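Local coordinates for protein deoxyribose-phosphate aldolase (Toxoplasma gondii, PDB 4EIV) that belongs to the aldolase family of that name and folds as a closed barrel of eight parallel strands surrounded by helices, at residues 32-37 with 60-65; 25-30 with 277-282; 121-126 with 159-164. One frame throughout, in Å; residues are numbered along the deposited sequence. Where two conformers were deposited one is given.

Interaction 1 of 3, residues 32-37 with 60-65; sequences VAALTD and VSVRPA
Val-32 and Ala-33 pair with Val-60 and Ser-61 where strand 30-34 runs beside strand 59-62, the first beta-alpha-beta unit of the TIM-type barrel, joined through helix 41-52. The short strand axes approach to 4.7 Å, with N-to-C directions only 24° apart, as parallel partners in a twisted sheet. Ser-61 provides the evidence for register: its N donates to Val-32 O at 2.9 Å, and its O accepts from Ala-34 N at 2.9 Å, so one residue bonds to both neighbours of Ala-33. Past this point a water takes over from the direct ladder. It donates to Ala-34 O at 2.7 Å and accepts from the N of Arg-63. One residue further on, the link passes to a side chain. The Arg-63 chain bends at chi2 (-61°), which swings CD round, and NE then reaches Leu-35 O at 2.8 Å. That bond is bent, with 132° at the hydrogen; NH2 adds a weak second bond, so two N-H groups of one guanidinium share a single carbonyl oxygen, which sits at the guanidinium edge, somewhat tilted from its plane. Leu-35 in turn lays CD2 3.6 Å from Ser-61 O. On the valine face, Val-32 CG1 meets Val-60 CG2 at 3.9 Å, and Ala-34 CB lies 4.1 Å from Val-62 CG1. This apolar face is turned to the surrounding helices: Val-32 touches Val-47 and Ala-51 of helix 41-52, Val-60 touches Cys-48 there, and Val-60 and Val-62 both touch Ile-70 of helix 67-74. The other face looks into the barrel, where Ser-61 OG is hydrogen-bonded to Glu-118 of strand 116-120, while backbone bonds continue the sheet to Gly-271 on one flank and Cys-87 on the other.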
ATOM      1  N   VAL A  32      -1.547   2.241  18.676  1.00 24.84           N
ATOM      2  CA  VAL A  32      -2.411   2.788  19.712  1.00 25.23           C
ATOM      3  C   VAL A  32      -1.618   3.136  20.974  1.00 25.60           C
ATOM      4  O   VAL A  32      -0.721   2.404  21.364  1.00 26.42           O
ATOM      5  CB  VAL A  32      -3.569   1.800  20.038  1.00 26.05           C
ATOM      6  CG1 VAL A  32      -3.067   0.505  20.681  1.00 26.95           C
ATOM      7  CG2 VAL A  32      -4.662   2.480  20.873  1.00 27.41           C
ATOM      8  N   ALA A  33      -1.958   4.264  21.579  1.00 25.95           N
ATOM      9  CA  ALA A  33      -1.308   4.738  22.781  1.00 26.87           C
ATOM     10  C   ALA A  33      -1.946   4.205  24.063  1.00 28.04           C
ATOM     11  O   ALA A  33      -3.161   4.196  24.199  1.00 29.98           O
ATOM     12  CB  ALA A  33      -1.344   6.273  22.807  1.00 28.24           C
ATOM     13  N   ALA A  34      -1.106   3.795  25.007  1.00 28.32           N
ATOM     14  CA  ALA A  34      -1.514   3.476  26.382  1.00 28.80           C
ATOM     15  C   ALA A  34      -0.333   3.963  27.243  1.00 29.28           C
ATOM     16  O   ALA A  34       0.403   3.165  27.818  1.00 30.41           O
ATOM     17  CB  ALA A  34      -1.788   1.981  26.559  1.00 30.83           C
ATOM     18  N   LEU A  35      -0.186   5.292  27.296  1.00 28.80           N
ATOM     19  CA  LEU A  35       1.001   5.984  27.813  1.00 29.32           C
ATOM     20  C   LEU A  35       0.855   6.810  29.061  1.00 29.50           C
ATOM     21  O   LEU A  35       1.851   7.379  29.514  1.00 29.74           O
ATOM     22  CB  LEU A  35       1.514   6.963  26.721  1.00 29.39           C
ATOM     23  CG  LEU A  35       2.075   6.318  25.461  1.00 28.81           C
ATOM     24  CD1 LEU A  35       2.199   7.316  24.311  1.00 29.47           C
ATOM     25  CD2 LEU A  35       3.413   5.647  25.783  1.00 30.75           C
ATOM     26  N   THR A  36      -0.350   6.943  29.601  1.00 29.78           N
ATOM     27  CA  THR A  36      -0.515   7.786  30.773  1.00 30.79           C
ATOM     28  C   THR A  36       0.127   7.147  32.004  1.00 30.95           C
ATOM     29  O   THR A  36       0.279   5.921  32.088  1.00 30.84           O
ATOM     30  CB  THR A  36      -1.991   8.134  31.063  1.00 31.30           C
ATOM     31  OG1 THR A  36      -2.690   6.978  31.530  1.00 34.24           O
ATOM     32  CG2 THR A  36      -2.684   8.709  29.830  1.00 31.21           C
ATOM     33  N   ASP A  37       0.500   7.979  32.969  1.00 31.71           N
ATOM     34  CA  ASP A  37       1.087   7.459  34.199  1.00 31.97           C
ATOM     35  C   ASP A  37       0.060   6.608  34.976  1.00 33.41           C
ATOM     36  O   ASP A  37       0.439   5.790  35.806  1.00 35.60           O
ATOM     37  CB  ASP A  37       1.624   8.600  35.073  1.00 32.35           C
ATOM     38  CG  ASP A  37       2.427   8.101  36.272  1.00 33.06           C
ATOM     39  OD1 ASP A  37       2.139   8.520  37.405  1.00 35.87           O
ATOM     40  OD2 ASP A  37       3.332   7.261  36.091  1.00 34.53           O
ATOM     41  N   VAL A  60       1.406  -1.218  19.840  1.00 26.86           N
ATOM     42  CA  VAL A  60       0.955  -0.463  20.992  1.00 26.73           C
ATOM     43  C   VAL A  60       2.160   0.268  21.562  1.00 26.70           C
ATOM     44  O   VAL A  60       3.267  -0.284  21.591  1.00 28.37           O
ATOM     45  CB  VAL A  60       0.296  -1.387  22.067  1.00 27.68           C
ATOM     46  CG1 VAL A  60       1.272  -2.464  22.566  1.00 29.27           C
ATOM     47  CG2 VAL A  60      -0.291  -0.568  23.213  1.00 28.76           C
ATOM     48  N   SER A  61       1.933   1.512  21.977  1.00 26.61           N
ATOM     49  CA  SER A  61       2.930   2.332  22.633  1.00 26.92           C
ATOM     50  C   SER A  61       2.665   2.363  24.125  1.00 25.76           C
ATOM     51  O   SER A  61       1.600   2.790  24.558  1.00 26.45           O
ATOM     52  CB  SER A  61       2.928   3.773  22.110  1.00 27.17           C
ATOM     53  OG  SER A  61       3.258   3.839  20.730  1.00 28.24           O
ATOM     54  N   VAL A  62       3.639   1.920  24.904  1.00 26.69           N
ATOM     55  CA  VAL A  62       3.536   1.961  26.363  1.00 26.89           C
ATOM     56  C   VAL A  62       4.827   2.463  26.972  1.00 26.94           C
ATOM     57  O   VAL A  62       5.864   2.483  26.320  1.00 26.43           O
ATOM     58  CB  VAL A  62       3.252   0.543  26.967  1.00 27.81           C
ATOM     59  CG1 VAL A  62       1.853   0.054  26.582  1.00 29.61           C
ATOM     60  CG2 VAL A  62       4.323  -0.433  26.534  1.00 28.13           C
ATOM     61  N   ARG A  63       4.774   2.832  28.250  1.00 27.31           N
ATOM     62  CA  ARG A  63       6.002   3.139  28.984  1.00 27.87           C
ATOM     63  C   ARG A  63       6.747   1.810  29.216  1.00 28.38           C
ATOM     64  O   ARG A  63       6.134   0.723  29.189  1.00 28.96           O
ATOM     65  CB  ARG A  63       5.722   3.781  30.344  1.00 28.89           C
ATOM     66  CG  ARG A  63       4.890   5.017  30.321  1.00 29.53           C
ATOM     67  CD  ARG A  63       5.492   6.189  29.531  1.00 27.91           C
ATOM     68  NE  ARG A  63       4.646   7.303  29.899  1.00 27.34           N
ATOM     69  CZ  ARG A  63       4.813   8.062  30.993  1.00 26.98           C
ATOM     70  NH1 ARG A  63       5.923   7.981  31.714  1.00 28.83           N
ATOM     71  NH2 ARG A  63       3.889   8.945  31.321  1.00 27.30           N
ATOM     72  N   PRO A  64       8.070   1.866  29.447  1.00 28.33           N
ATOM     73  CA  PRO A  64       8.845   0.664  29.701  1.00 29.65           C
ATOM     74  C   PRO A  64       8.223  -0.250  30.772  1.00 30.42           C
ATOM     75  O   PRO A  64       8.315  -1.467  30.641  1.00 32.25           O
ATOM     76  CB  PRO A  64      10.198   1.226  30.121  1.00 29.40           C
ATOM     77  CG  PRO A  64      10.303   2.469  29.318  1.00 28.26           C
ATOM     78  CD  PRO A  64       8.944   3.052  29.324  1.00 27.46           C
ATOM     79  N   ALA A  65       7.546   0.321  31.774  1.00 30.23           N
ATOM     80  CA  ALA A  65       6.923  -0.462  32.872  1.00 31.42           C
ATOM     81  C   ALA A  65       5.910  -1.519  32.448  1.00 31.87           C
ATOM     82  O   ALA A  65       5.620  -2.419  33.226  1.00 33.15           O
ATOM     83  CB  ALA A  65       6.273   0.465  33.882  1.00 32.96           C
TER
HETATM   84  O   HOH W   1       2.292   2.707  29.730  1.00 31.80           O

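Interaction 2 of 3, residues 25-30 with 277-282; sequences TLLNFF and KELRDC
Leu-27 and Leu-279 bring the two backbones closest, with CA atoms 6.8 Å apart, where the helix preceding the first strand of the beta/alpha barrel meets the helix following the last. Residues 277-282 are regular helix, as the bond from Asp-281 N to Lys-277 O at 2.9 Å attests. Residues 25-27 belong to helix 17-27; further on, Phe-29 N bonds to Leu-26 O at 3.0 Å, and the chain then enters strand 30-34. No hydrogen bond joins the two segments; the contact is apolar packing among buried residues. Leu-279 is its hub, touching three residues with CB and both methyls. Its CG stands anti to the carbonyl carbon (chi1 -64°), from where CD2 reaches Leu-26 CD1 at 3.8 Å, the two side chains crossing at about a right angle. The other methyl, CD1, lies 3.7 Å from Phe-30 CD1 and also approaches CE1, meeting the ring obliquely. Lower on the same side chain, CB receives Leu-27 CD2 at 3.8 Å, these two leucines sliding past each other in opposite directions. Met-243 and Leu-250 of helix 243-257 border this cluster, the first touching Leu-279 and the second Leu-26. Arg-280 completes the contact from the next helical position. Its chain bends at chi3 (-71°), which places NE, and NH1 is hydrogen-bonded to Pro-55 O. One face of the guanidinium lies against Leu-27, whose CD2 sits over its centre, 4.3 Å above the plane, while Leu-27 CD1 lies 4.0 Å from Arg-280 NH1.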
ATOM      1  N   THR A  25      -7.293   0.560   5.815  1.00 24.88           N
ATOM      2  CA  THR A  25      -6.009   1.150   5.523  1.00 25.63           C
ATOM      3  C   THR A  25      -5.364   1.726   6.786  1.00 24.40           C
ATOM      4  O   THR A  25      -4.196   1.491   7.062  1.00 24.73           O
ATOM      5  CB  THR A  25      -6.171   2.266   4.467  1.00 26.39           C
ATOM      6  OG1 THR A  25      -6.616   1.699   3.225  1.00 27.59           O
ATOM      7  CG2 THR A  25      -4.847   2.994   4.223  1.00 27.98           C
ATOM      8  N   LEU A  26      -6.122   2.502   7.536  1.00 24.14           N
ATOM      9  CA  LEU A  26      -5.600   3.077   8.776  1.00 23.94           C
ATOM     10  C   LEU A  26      -5.198   2.006   9.804  1.00 23.86           C
ATOM     11  O   LEU A  26      -4.216   2.186  10.502  1.00 25.03           O
ATOM     12  CB  LEU A  26      -6.594   4.108   9.344  1.00 24.51           C
ATOM     13  CG  LEU A  26      -6.684   5.411   8.535  1.00 23.95           C
ATOM     14  CD1 LEU A  26      -7.899   6.195   8.902  1.00 26.03           C
ATOM     15  CD2 LEU A  26      -5.407   6.257   8.665  1.00 27.17           C
ATOM     16  N   LEU A  27      -5.958   0.919   9.900  1.00 24.39           N
ATOM     17  CA  LEU A  27      -5.606  -0.160  10.833  1.00 24.73           C
ATOM     18  C   LEU A  27      -4.212  -0.692  10.508  1.00 24.74           C
ATOM     19  O   LEU A  27      -3.440  -1.019  11.394  1.00 26.91           O
ATOM     20  CB  LEU A  27      -6.616  -1.306  10.813  1.00 25.66           C
ATOM     21  CG  LEU A  27      -7.996  -1.008  11.405  1.00 26.27           C
ATOM     22  CD1 LEU A  27      -8.962  -2.140  11.054  1.00 27.87           C
ATOM     23  CD2 LEU A  27      -7.927  -0.790  12.944  1.00 28.37           C
ATOM     24  N   ASN A  28      -3.884  -0.770   9.218  1.00 24.95           N
ATOM     25  CA  ASN A  28      -2.589  -1.260   8.772  1.00 25.66           C
ATOM     26  C   ASN A  28      -1.401  -0.349   9.160  1.00 24.26           C
ATOM     27  O   ASN A  28      -0.256  -0.771   9.077  1.00 25.05           O
ATOM     28  CB  ASN A  28      -2.625  -1.422   7.246  1.00 26.32           C
ATOM     29  CG  ASN A  28      -1.329  -1.964   6.673  1.00 27.45           C
ATOM     30  OD1 ASN A  28      -0.853  -3.018   7.053  1.00 29.26           O
ATOM     31  ND2 ASN A  28      -0.760  -1.230   5.720  1.00 29.13           N
ATOM     32  N   PHE A  29      -1.702   0.898   9.536  0.50 23.79           N
ATOM     33  CA  PHE A  29      -0.699   1.890   9.945  0.50 23.46           C
ATOM     34  C   PHE A  29      -0.726   2.218  11.434  0.50 23.89           C
ATOM     35  O   PHE A  29       0.154   2.936  11.925  0.50 23.97           O
ATOM     36  CB  PHE A  29      -0.957   3.244   9.263  0.50 23.37           C
ATOM     37  CG  PHE A  29      -1.001   3.196   7.769  0.50 21.29           C
ATOM     38  CD1 PHE A  29      -0.127   2.399   7.048  0.50 20.45           C
ATOM     39  CD2 PHE A  29      -1.894   4.019   7.078  0.50 22.38           C
ATOM     40  CE1 PHE A  29      -0.167   2.387   5.660  0.50 22.12           C
ATOM     41  CE2 PHE A  29      -1.924   4.014   5.682  0.50 22.53           C
ATOM     42  CZ  PHE A  29      -1.046   3.199   4.981  0.50 23.14           C
ATOM     43  N   PHE A  30      -1.716   1.700  12.152  1.00 24.38           N
ATOM     44  CA  PHE A  30      -2.004   2.219  13.484  1.00 23.95           C
ATOM     45  C   PHE A  30      -1.166   1.705  14.615  1.00 24.51           C
ATOM     46  O   PHE A  30      -0.881   0.510  14.708  1.00 24.90           O
ATOM     47  CB  PHE A  30      -3.511   2.005  13.803  1.00 24.37           C
ATOM     48  CG  PHE A  30      -4.125   3.040  14.720  1.00 24.89           C
ATOM     49  CD1 PHE A  30      -4.532   4.256  14.211  1.00 26.69           C
ATOM     50  CD2 PHE A  30      -4.301   2.808  16.068  1.00 25.37           C
ATOM     51  CE1 PHE A  30      -5.097   5.193  15.019  1.00 26.75           C
ATOM     52  CE2 PHE A  30      -4.875   3.771  16.889  1.00 26.21           C
ATOM     53  CZ  PHE A  30      -5.253   4.960  16.356  1.00 26.80           C
ATOM     54  N   LYS A 277     -11.038   2.008  18.240  1.00 29.92           N
ATOM     55  CA  LYS A 277     -12.349   1.382  18.239  1.00 31.69           C
ATOM     56  C   LYS A 277     -13.239   1.892  17.093  1.00 31.19           C
ATOM     57  O   LYS A 277     -13.944   1.106  16.493  1.00 32.22           O
ATOM     58  CB  LYS A 277     -13.028   1.526  19.602  1.00 32.73           C
ATOM     59  CG  LYS A 277     -12.339   0.664  20.696  1.00 35.29           C
ATOM     60  CD  LYS A 277     -12.987   0.740  22.078  1.00 39.93           C
ATOM     61  CE  LYS A 277     -12.693   2.058  22.775  1.00 41.45           C
ATOM     62  NZ  LYS A 277     -13.250   2.067  24.153  1.00 45.17           N
ATOM     63  N   GLU A 278     -13.158   3.180  16.766  1.00 30.12           N
ATOM     64  CA  GLU A 278     -13.913   3.724  15.641  1.00 30.19           C
ATOM     65  C   GLU A 278     -13.476   3.038  14.343  1.00 29.66           C
ATOM     66  O   GLU A 278     -14.299   2.631  13.523  1.00 30.08           O
ATOM     67  CB  GLU A 278     -13.708   5.240  15.506  1.00 30.37           C
ATOM     68  CG  GLU A 278     -14.564   5.837  14.365  1.00 31.34           C
ATOM     69  CD  GLU A 278     -14.347   7.321  14.110  1.00 34.57           C
ATOM     70  OE1 GLU A 278     -13.410   7.923  14.661  1.00 34.74           O
ATOM     71  OE2 GLU A 278     -15.164   7.893  13.362  1.00 36.42           O
ATOM     72  N   LEU A 279     -12.172   2.865  14.182  1.00 28.92           N
ATOM     73  CA  LEU A 279     -11.647   2.247  12.972  1.00 29.23           C
ATOM     74  C   LEU A 279     -12.105   0.799  12.868  1.00 29.90           C
ATOM     75  O   LEU A 279     -12.595   0.367  11.819  1.00 30.42           O
ATOM     76  CB  LEU A 279     -10.121   2.286  12.956  1.00 28.34           C
ATOM     77  CG  LEU A 279      -9.458   3.667  12.915  1.00 28.21           C
ATOM     78  CD1 LEU A 279      -7.940   3.518  13.003  1.00 30.00           C
ATOM     79  CD2 LEU A 279      -9.849   4.451  11.673  1.00 29.34           C
ATOM     80  N   ARG A 280     -11.951   0.057  13.960  1.00 31.11           N
ATOM     81  CA  ARG A 280     -12.272  -1.358  13.944  1.00 32.76           C
ATOM     82  C   ARG A 280     -13.771  -1.590  13.757  1.00 33.17           C
ATOM     83  O   ARG A 280     -14.179  -2.479  12.992  1.00 33.99           O
ATOM     84  CB  ARG A 280     -11.702  -2.085  15.163  1.00 34.87           C
ATOM     85  CG  ARG A 280     -11.620  -3.557  14.866  1.00 36.91           C
ATOM     86  CD  ARG A 280     -10.857  -4.351  15.861  1.00 36.16           C
ATOM     87  NE  ARG A 280      -9.403  -4.173  15.896  1.00 31.90           N
ATOM     88  CZ  ARG A 280      -8.539  -4.598  14.974  1.00 29.55           C
ATOM     89  NH1 ARG A 280      -8.934  -5.088  13.796  1.00 30.43           N
ATOM     90  NH2 ARG A 280      -7.255  -4.462  15.204  1.00 29.79           N
ATOM     91  N   ASP A 281     -14.599  -0.777  14.411  1.00 33.51           N
ATOM     92  CA  ASP A 281     -16.044  -0.875  14.244  1.00 35.03           C
ATOM     93  C   ASP A 281     -16.445  -0.650  12.784  1.00 33.88           C
ATOM     94  O   ASP A 281     -17.308  -1.351  12.244  1.00 34.88           O
ATOM     95  CB  ASP A 281     -16.769   0.098  15.184  1.00 35.90           C
ATOM     96  CG  ASP A 281     -16.662  -0.318  16.667  1.00 39.57           C
ATOM     97  OD1 ASP A 281     -16.125  -1.411  16.978  1.00 41.33           O
ATOM     98  OD2 ASP A 281     -17.110   0.457  17.533  1.00 42.16           O
ATOM     99  N   CYS A 282     -15.802   0.319  12.145  0.50 32.45           N
ATOM    100  CA  CYS A 282     -16.081   0.633  10.758  0.50 31.91           C
ATOM    101  C   CYS A 282     -15.703  -0.541   9.856  0.50 31.58           C
ATOM    102  O   CYS A 282     -16.507  -0.996   9.042  0.50 32.53           O
ATOM    103  CB  CYS A 282     -15.316   1.883  10.342  0.50 30.82           C
ATOM    104  SG  CYS A 282     -15.667   2.406   8.651  0.50 31.82           S
TER

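Interaction 3 of 3, residues 121-126 with 159-164; sequences IDWRRM and GGELQG
Trp-123 meets bare backbone: Gly-159 N lies 3.7 Å above one face of its indole, offset toward the rim. With no side chain on Gly-159, the main chain itself can come this near, its N and CA lying by the CD1 and NE1 side of the ring. The two segments follow adjacent strands of the beta/alpha barrel, 116-120 and 152-156; the first runs into the short helix 124-128, the second is loop, so the contact bridges neighbouring connections at the C-terminal end of the barrel. The opposite face of the indole is covered from its own segment, by Arg-124 CG at 3.5 Å from the plane. The Arg-124 guanidinium also turns a face to the ring, with Trp-123 CZ2 over its centre, and its NH2 forms a salt bridge with Glu-94. The CB bond of Trp-123 points toward residues 159-164, and CG stands between the backbone N and the carbonyl carbon (chi1 52°). The far end of the six-membered ring meets Glu-161, whose CD comes 3.5 Å from Trp-123 CH2. The two side chains cross at about a right angle, and OE1 of the same carboxylate lies 3.6 Å from CZ3. Gln-163 approaches elsewhere, its NE2 at the indole edge and its amide plane turned 81° from the ring. The Gln-163 side chain was modelled in two conformers; in the one described here NE2 donates to Trp-123 O at 3.0 Å and is also hydrogen-bonded to Asn-127 OD1. The same NE2 lies 4.0 Å from Met-126 CB. It meets the carbonyl of Trp-123 from well above the carbonyl plane (51°), while Met-126 N, 3.2 Å from Trp-123 O, donates from the opposite face of that plane.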
ATOM      1  N   ILE A 121      12.304  14.100  22.684  1.00 23.03           N
ATOM      2  CA  ILE A 121      13.401  15.033  22.823  1.00 23.36           C
ATOM      3  C   ILE A 121      13.154  16.039  23.954  1.00 22.59           C
ATOM      4  O   ILE A 121      12.017  16.232  24.398  1.00 22.90           O
ATOM      5  CB  ILE A 121      13.678  15.807  21.489  1.00 23.17           C
ATOM      6  CG1 ILE A 121      12.508  16.715  21.098  1.00 23.69           C
ATOM      7  CG2 ILE A 121      14.023  14.834  20.368  1.00 26.28           C
ATOM      8  CD1 ILE A 121      12.858  17.750  19.997  1.00 26.12           C
ATOM      9  N   ASP A 122      14.209  16.760  24.338  1.00 23.39           N
ATOM     10  CA  ASP A 122      14.087  17.859  25.302  1.00 23.70           C
ATOM     11  C   ASP A 122      13.683  19.068  24.459  1.00 23.35           C
ATOM     12  O   ASP A 122      14.474  19.952  24.134  1.00 23.41           O
ATOM     13  CB  ASP A 122      15.421  18.077  26.038  1.00 23.64           C
ATOM     14  CG  ASP A 122      15.273  18.934  27.298  1.00 24.39           C
ATOM     15  OD1 ASP A 122      14.191  19.547  27.521  1.00 25.18           O
ATOM     16  OD2 ASP A 122      16.256  18.987  28.082  1.00 25.17           O
ATOM     17  N   TRP A 123      12.398  19.123  24.129  1.00 23.56           N
ATOM     18  CA  TRP A 123      11.881  20.128  23.201  1.00 24.48           C
ATOM     19  C   TRP A 123      11.977  21.542  23.780  1.00 24.63           C
ATOM     20  O   TRP A 123      12.122  22.511  23.042  1.00 25.13           O
ATOM     21  CB  TRP A 123      10.426  19.797  22.808  1.00 25.30           C
ATOM     22  CG  TRP A 123       9.528  19.575  23.982  1.00 29.02           C
ATOM     23  CD1 TRP A 123       9.231  18.367  24.619  1.00 29.02           C
ATOM     24  CD2 TRP A 123       8.785  20.568  24.657  1.00 31.51           C
ATOM     25  NE1 TRP A 123       8.381  18.584  25.640  1.00 33.04           N
ATOM     26  CE2 TRP A 123       8.071  19.923  25.691  1.00 30.66           C
ATOM     27  CE3 TRP A 123       8.673  21.942  24.511  1.00 31.40           C
ATOM     28  CZ2 TRP A 123       7.253  20.613  26.561  1.00 33.29           C
ATOM     29  CZ3 TRP A 123       7.830  22.638  25.366  1.00 33.55           C
ATOM     30  CH2 TRP A 123       7.148  21.972  26.386  1.00 33.81           C
ATOM     31  N   ARG A 124      11.961  21.646  25.105  1.00 24.49           N
ATOM     32  CA  ARG A 124      12.049  22.966  25.731  1.00 25.31           C
ATOM     33  C   ARG A 124      13.349  23.671  25.391  1.00 25.83           C
ATOM     34  O   ARG A 124      13.411  24.910  25.299  1.00 27.24           O
ATOM     35  CB  ARG A 124      11.904  22.838  27.249  1.00 25.22           C
ATOM     36  CG  ARG A 124      10.503  22.532  27.703  1.00 26.40           C
ATOM     37  CD  ARG A 124      10.448  22.379  29.221  1.00 26.84           C
ATOM     38  NE  ARG A 124       9.106  22.102  29.679  1.00 26.84           N
ATOM     39  CZ  ARG A 124       8.533  20.907  29.714  1.00 26.08           C
ATOM     40  NH1 ARG A 124       9.208  19.823  29.343  1.00 27.45           N
ATOM     41  NH2 ARG A 124       7.280  20.809  30.148  1.00 29.26           N
ATOM     42  N   ARG A 125      14.420  22.900  25.200  1.00 25.64           N
ATOM     43  CA  ARG A 125      15.710  23.501  24.937  1.00 26.55           C
ATOM     44  C   ARG A 125      15.751  24.345  23.676  1.00 26.75           C
ATOM     45  O   ARG A 125      16.488  25.324  23.592  1.00 28.07           O
ATOM     46  CB  ARG A 125      16.772  22.417  24.878  1.00 25.41           C
ATOM     47  CG  ARG A 125      16.948  21.610  26.154  1.00 25.36           C
ATOM     48  CD  ARG A 125      17.599  22.413  27.252  1.00 26.29           C
ATOM     49  NE  ARG A 125      17.751  21.610  28.464  1.00 26.26           N
ATOM     50  CZ  ARG A 125      18.452  22.001  29.520  1.00 26.63           C
ATOM     51  NH1 ARG A 125      18.556  21.225  30.592  1.00 27.93           N
ATOM     52  NH2 ARG A 125      19.071  23.170  29.490  1.00 28.49           N
ATOM     53  N   MET A 126      14.931  23.974  22.699  1.00 30.21           N
ATOM     54  CA  MET A 126      14.834  24.724  21.447  1.00 30.96           C
ATOM     55  C   MET A 126      14.306  26.143  21.656  1.00 32.39           C
ATOM     56  O   MET A 126      14.612  27.056  20.872  1.00 33.36           O
ATOM     57  CB  MET A 126      13.923  23.980  20.465  1.00 30.88           C
ATOM     58  CG  MET A 126      14.394  22.592  20.087  1.00 29.96           C
ATOM     59  SD  MET A 126      15.978  22.523  19.231  1.00 33.63           S
ATOM     60  CE  MET A 126      15.453  23.274  17.703  1.00 30.30           C
ATOM     61  N   GLY A 159       6.238  17.645  22.601  1.00 29.28           N
ATOM     62  CA  GLY A 159       5.549  17.148  23.799  1.00 31.92           C
ATOM     63  C   GLY A 159       4.221  17.895  24.007  1.00 36.18           C
ATOM     64  O   GLY A 159       3.749  18.014  25.116  1.00 38.80           O
ATOM     65  N   GLY A 160       3.632  18.434  22.943  1.00 36.99           N
ATOM     66  CA  GLY A 160       2.314  19.066  23.043  1.00 39.40           C
ATOM     67  C   GLY A 160       2.241  20.572  23.095  1.00 41.30           C
ATOM     68  O   GLY A 160       1.132  21.118  23.024  1.00 42.89           O
ATOM     69  N   GLU A 161       3.376  21.253  23.228  1.00 41.97           N
ATOM     70  CA  GLU A 161       3.378  22.717  23.224  1.00 44.17           C
ATOM     71  C   GLU A 161       3.701  23.246  21.833  1.00 44.26           C
ATOM     72  O   GLU A 161       4.595  22.725  21.143  1.00 43.64           O
ATOM     73  CB  GLU A 161       4.349  23.297  24.239  1.00 45.35           C
ATOM     74  CG  GLU A 161       3.878  23.186  25.678  1.00 48.55           C
ATOM     75  CD  GLU A 161       4.525  24.226  26.597  1.00 52.60           C
ATOM     76  OE1 GLU A 161       5.269  25.118  26.106  1.00 53.19           O
ATOM     77  OE2 GLU A 161       4.276  24.154  27.819  1.00 56.79           O
ATOM     78  N   LEU A 162       2.972  24.292  21.442  1.00 45.49           N
ATOM     79  CA  LEU A 162       3.131  24.919  20.127  1.00 45.63           C
ATOM     80  C   LEU A 162       4.470  25.665  19.995  1.00 44.61           C
ATOM     81  O   LEU A 162       4.746  26.595  20.765  1.00 46.99           O
ATOM     82  CB  LEU A 162       1.970  25.902  19.853  1.00 47.73           C
ATOM     83  CG  LEU A 162       0.501  25.414  19.752  1.00 48.74           C
ATOM     84  CD1 LEU A 162      -0.521  26.567  19.748  1.00 50.47           C
ATOM     85  CD2 LEU A 162       0.284  24.526  18.534  1.00 47.88           C
ATOM     86  N   GLN A 163       5.284  25.239  19.030  0.60 42.32           N
ATOM     87  CA  GLN A 163       6.571  25.867  18.739  0.60 40.40           C
ATOM     88  C   GLN A 163       6.614  26.316  17.279  0.60 40.38           C
ATOM     89  O   GLN A 163       5.939  25.737  16.412  0.60 39.77           O
ATOM     90  CB  GLN A 163       7.718  24.905  19.056  0.60 38.00           C
ATOM     91  CG  GLN A 163       7.880  24.634  20.551  0.60 35.91           C
ATOM     92  CD  GLN A 163       8.969  23.603  20.849  0.60 31.10           C
ATOM     93  OE1 GLN A 163       8.846  22.424  20.497  0.60 30.52           O
ATOM     94  NE2 GLN A 163      10.024  24.038  21.532  0.60 29.65           N
ATOM     95  N   GLY A 164       7.415  27.348  17.012  1.00 40.80           N
ATOM     96  CA  GLY A 164       7.536  27.913  15.672  1.00 40.33           C
ATOM     97  C   GLY A 164       8.077  26.932  14.640  1.00 38.31           C
ATOM     98  O   GLY A 164       8.743  25.929  14.974  1.00 36.33           O
TER

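All three contacts belong to one eight-stranded parallel barrel. Interactions 1 and 2 are contiguous in sequence, since strand 30-34 follows helix 17-27 in the chain, yet their centres lie 19 Å apart. Interaction 2 joins the first helix to the last and so encloses the other two in sequence. Interaction 1 pairs the first two strands; interaction 3, later in the chain, joins the segments that follow the fourth and fifth strands. The centres of interactions 1 and 3 are about 20 Å apart. Interactions 2 and 3 lie on opposite sides of the chain's centre, 29 Å between centres. Thus the barrel is held by strand pairing in its wall, by packing of its first and last helices, and by contact between connections at the C-terminal ends of its strands.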